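Local coordinates for protein phytase (Debaryomyces castellii, PDB 2GFI) that probably hydrolyses phytate (inositol hexakisphosphate) as a 3-phytase of the histidine acid phosphatase family, releasing inorganic phosphate, at residues F67-E72 / T331-I336. Residues are numbered along the deposited sequence; the frame is centred on the assembly and turned at random.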
ATOM      1  N   PHE A  67      -6.089  -9.950  27.184  1.00 21.46           N
ATOM      2  CA  PHE A  67      -7.297 -10.704  27.121  1.00 21.21           C
ATOM      3  C   PHE A  67      -7.584 -10.941  25.670  1.00 21.25           C
ATOM      4  O   PHE A  67      -7.931 -10.035  24.927  1.00 21.82           O
ATOM      5  CB  PHE A  67      -8.438  -9.972  27.825  1.00 20.96           C
ATOM      6  CG  PHE A  67      -8.162  -9.733  29.282  1.00 21.53           C
ATOM      7  CD1 PHE A  67      -8.506 -10.694  30.232  1.00 20.66           C
ATOM      8  CD2 PHE A  67      -7.512  -8.554  29.705  1.00 21.10           C
ATOM      9  CE1 PHE A  67      -8.247 -10.474  31.597  1.00 20.49           C
ATOM     10  CE2 PHE A  67      -7.227  -8.322  31.066  1.00 19.94           C
ATOM     11  CZ  PHE A  67      -7.599  -9.293  32.015  1.00 22.24           C
ATOM     12  N   SER A  68      -7.389 -12.181  25.267  1.00 21.11           N
ATOM     13  CA  SER A  68      -7.387 -12.542  23.878  1.00 21.23           C
ATOM     14  C   SER A  68      -8.549 -13.499  23.555  1.00 21.41           C
ATOM     15  O   SER A  68      -8.873 -14.395  24.354  1.00 22.61           O
ATOM     16  CB  SER A  68      -6.060 -13.178  23.543  1.00 20.63           C
ATOM     17  OG  SER A  68      -6.086 -13.651  22.227  1.00 21.43           O
ATOM     18  N   ARG A  69      -9.198 -13.265  22.419  1.00 20.12           N
ATOM     19  CA  ARG A  69     -10.154 -14.201  21.850  1.00 20.24           C
ATOM     20  C   ARG A  69      -9.328 -15.330  21.224  1.00 20.56           C
ATOM     21  O   ARG A  69      -8.108 -15.178  21.013  1.00 21.15           O
ATOM     22  CB  ARG A  69     -10.960 -13.492  20.769  1.00 19.60           C
ATOM     23  CG  ARG A  69     -12.110 -14.258  20.265  1.00 20.12           C
ATOM     24  CD  ARG A  69     -12.774 -13.626  19.082  1.00 21.08           C
ATOM     25  NE  ARG A  69     -13.861 -14.459  18.600  1.00 20.90           N
ATOM     26  CZ  ARG A  69     -14.647 -14.140  17.593  1.00 20.52           C
ATOM     27  NH1 ARG A  69     -14.473 -13.003  16.944  1.00 21.87           N
ATOM     28  NH2 ARG A  69     -15.616 -14.959  17.226  1.00 23.03           N
ATOM     29  N   HIS A  70      -9.960 -16.468  20.948  1.00 20.50           N
ATOM     30  CA  HIS A  70      -9.320 -17.473  20.104  1.00 19.88           C
ATOM     31  C   HIS A  70      -9.051 -16.816  18.745  1.00 20.68           C
ATOM     32  O   HIS A  70      -9.696 -15.792  18.412  1.00 21.04           O
ATOM     33  CB  HIS A  70     -10.231 -18.682  19.917  1.00 19.36           C
ATOM     34  CG  HIS A  70     -11.600 -18.334  19.405  1.00 17.82           C
ATOM     35  ND1 HIS A  70     -11.855 -18.035  18.079  1.00 15.30           N
ATOM     36  CD2 HIS A  70     -12.787 -18.237  20.049  1.00 16.07           C
ATOM     37  CE1 HIS A  70     -13.134 -17.746  17.935  1.00 15.83           C
ATOM     38  NE2 HIS A  70     -13.732 -17.894  19.112  1.00 17.65           N
ATOM     39  N   GLY A  71      -8.132 -17.378  17.948  1.00 20.41           N
ATOM     40  CA  GLY A  71      -7.946 -16.868  16.580  1.00 19.98           C
ATOM     41  C   GLY A  71      -9.066 -17.309  15.631  1.00 19.47           C
ATOM     42  O   GLY A  71     -10.018 -17.979  16.052  1.00 19.07           O
ATOM     43  N   GLU A  72      -8.924 -16.948  14.352  1.00 18.37           N
ATOM     44  CA  GLU A  72      -9.822 -17.365  13.302  1.00 18.25           C
ATOM     45  C   GLU A  72     -10.102 -18.863  13.396  1.00 18.51           C
ATOM     46  O   GLU A  72      -9.221 -19.653  13.711  1.00 19.07           O
ATOM     47  CB  GLU A  72      -9.250 -17.022  11.924  1.00 17.39           C
ATOM     48  CG  GLU A  72      -9.162 -15.523  11.611  1.00 16.51           C
ATOM     49  CD  GLU A  72      -7.885 -14.829  12.112  1.00 16.53           C
ATOM     50  OE1 GLU A  72      -7.249 -15.268  13.090  1.00 13.89           O
ATOM     51  OE2 GLU A  72      -7.500 -13.805  11.524  1.00 17.31           O
ATOM     52  N   THR A 331     -10.039 -16.391  25.904  1.00 24.56           N
ATOM     53  CA  THR A 331     -11.425 -16.711  26.124  1.00 25.36           C
ATOM     54  C   THR A 331     -12.215 -16.380  24.841  1.00 25.69           C
ATOM     55  O   THR A 331     -11.615 -16.311  23.786  1.00 26.72           O
ATOM     56  CB  THR A 331     -11.933 -15.995  27.393  1.00 26.07           C
ATOM     57  OG1 THR A 331     -13.277 -16.420  27.683  1.00 29.08           O
ATOM     58  CG2 THR A 331     -12.023 -14.481  27.191  1.00 24.94           C
ATOM     59  N   HIS A 332     -13.535 -16.224  24.908  1.00 25.69           N
ATOM     60  CA  HIS A 332     -14.342 -16.040  23.711  1.00 26.13           C
ATOM     61  C   HIS A 332     -14.652 -14.564  23.487  1.00 26.26           C
ATOM     62  O   HIS A 332     -14.436 -13.738  24.358  1.00 26.52           O
ATOM     63  CB  HIS A 332     -15.674 -16.796  23.846  1.00 26.82           C
ATOM     64  CG  HIS A 332     -15.526 -18.282  23.905  1.00 28.04           C
ATOM     65  ND1 HIS A 332     -15.304 -18.958  25.089  1.00 29.75           N
ATOM     66  CD2 HIS A 332     -15.596 -19.226  22.936  1.00 27.77           C
ATOM     67  CE1 HIS A 332     -15.240 -20.257  24.844  1.00 29.25           C
ATOM     68  NE2 HIS A 332     -15.400 -20.445  23.546  1.00 30.38           N
ATOM     69  N   ASP A 333     -15.185 -14.236  22.322  1.00 26.62           N
ATOM     70  CA  ASP A 333     -15.596 -12.873  22.053  1.00 27.54           C
ATOM     71  C   ASP A 333     -16.609 -12.401  23.083  1.00 27.00           C
ATOM     72  O   ASP A 333     -16.533 -11.259  23.588  1.00 27.46           O
ATOM     73  CB  ASP A 333     -16.147 -12.727  20.625  1.00 28.33           C
ATOM     74  CG  ASP A 333     -17.217 -13.753  20.280  1.00 31.22           C
ATOM     75  OD1 ASP A 333     -17.533 -14.670  21.082  1.00 35.51           O
ATOM     76  OD2 ASP A 333     -17.808 -13.726  19.185  1.00 35.91           O
ATOM     77  N   THR A 334     -17.532 -13.297  23.422  1.00 26.54           N
ATOM     78  CA  THR A 334     -18.627 -12.989  24.316  1.00 26.28           C
ATOM     79  C   THR A 334     -18.115 -12.549  25.665  1.00 25.66           C
ATOM     80  O   THR A 334     -18.642 -11.627  26.251  1.00 25.87           O
ATOM     81  CB  THR A 334     -19.584 -14.183  24.436  1.00 26.55           C
ATOM     82  OG1 THR A 334     -20.210 -14.410  23.166  1.00 27.94           O
ATOM     83  CG2 THR A 334     -20.778 -13.805  25.316  1.00 26.77           C
ATOM     84  N   ASP A 335     -17.036 -13.161  26.121  1.00 25.65           N
ATOM     85  CA  ASP A 335     -16.530 -12.882  27.445  1.00 25.99           C
ATOM     86  C   ASP A 335     -15.803 -11.579  27.451  1.00 26.00           C
ATOM     87  O   ASP A 335     -15.903 -10.798  28.414  1.00 25.67           O
ATOM     88  CB  ASP A 335     -15.645 -14.011  27.863  1.00 26.26           C
ATOM     89  CG  ASP A 335     -16.392 -15.299  27.860  1.00 28.88           C
ATOM     90  OD1 ASP A 335     -17.300 -15.387  28.724  1.00 31.23           O
ATOM     91  OD2 ASP A 335     -16.201 -16.227  27.018  1.00 30.62           O
ATOM     92  N   ILE A 336     -15.110 -11.333  26.341  1.00 25.56           N
ATOM     93  CA  ILE A 336     -14.406 -10.090  26.152  1.00 24.63           C
ATOM     94  C   ILE A 336     -15.391  -8.965  25.943  1.00 24.18           C
ATOM     95  O   ILE A 336     -15.120  -7.854  26.370  1.00 23.07           O
ATOM     96  CB  ILE A 336     -13.421 -10.198  24.990  1.00 24.26           C
ATOM     97  CG1 ILE A 336     -12.363 -11.254  25.327  1.00 24.42           C
ATOM     98  CG2 ILE A 336     -12.776  -8.838  24.718  1.00 24.35           C
ATOM     99  CD1 ILE A 336     -11.405 -11.569  24.189  1.00 23.86           C
TER
HETATM  100  O   HOH W   1     -15.340 -16.219  20.546  1.00 28.43           O
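R69 and D333 run side by side and point the same way, an instructive case of an ion pair made by stacking. The R69 chain is extended, with CG anti to the backbone N (chi1 -170°), which lays its guanidinium alongside the first residue of helix 333-343. The carboxylate of D333 stacks over one guanidinium face, the two planes 16° apart, with OD2 3.2 Å from R69 NH2. No N-H points at that oxygen, so the attraction is one of charges; NH1 finds its hydrogen bond at the carbonyl of G39. R69 NE donates instead to the oxygen of a water, 3.0 Å away, which also accepts from the backbone N of D333 and, weakly, from NE2 of H70. H70 places its ring over R69 CG, 4.0 Å above the plane, and a nearly straight bond from ND1 to G71 O (2.7 Å), lying in the ring plane, fixes its rotation. At the ring's edge, H70 CD2 meets CD2 of H332, the N-cap residue, whose own NE2 is held by O of S458, the last residue of the chain. T331 N donates to S68 O (2.8 Å), joining parallel strands 59-69 and 326-331, and I336 CD1 packs against R69 N at 3.3 Å. An alanine at R69 takes away the guanidinium and CG, which would probably leave D333 OD2 without its stacked charge, the water without the NE donor and a gap against the H70 ring. The RHG (R69-H70-G71) and HD (H332-D333) motifs of histidine acid phosphatases thus bring predicted nucleophile H70 and proton donor D333 together just beyond neighbouring parallel strands; the water between them marks a place a phosphate oxygen of phytate could probably take, the R69 guanidinium alongside.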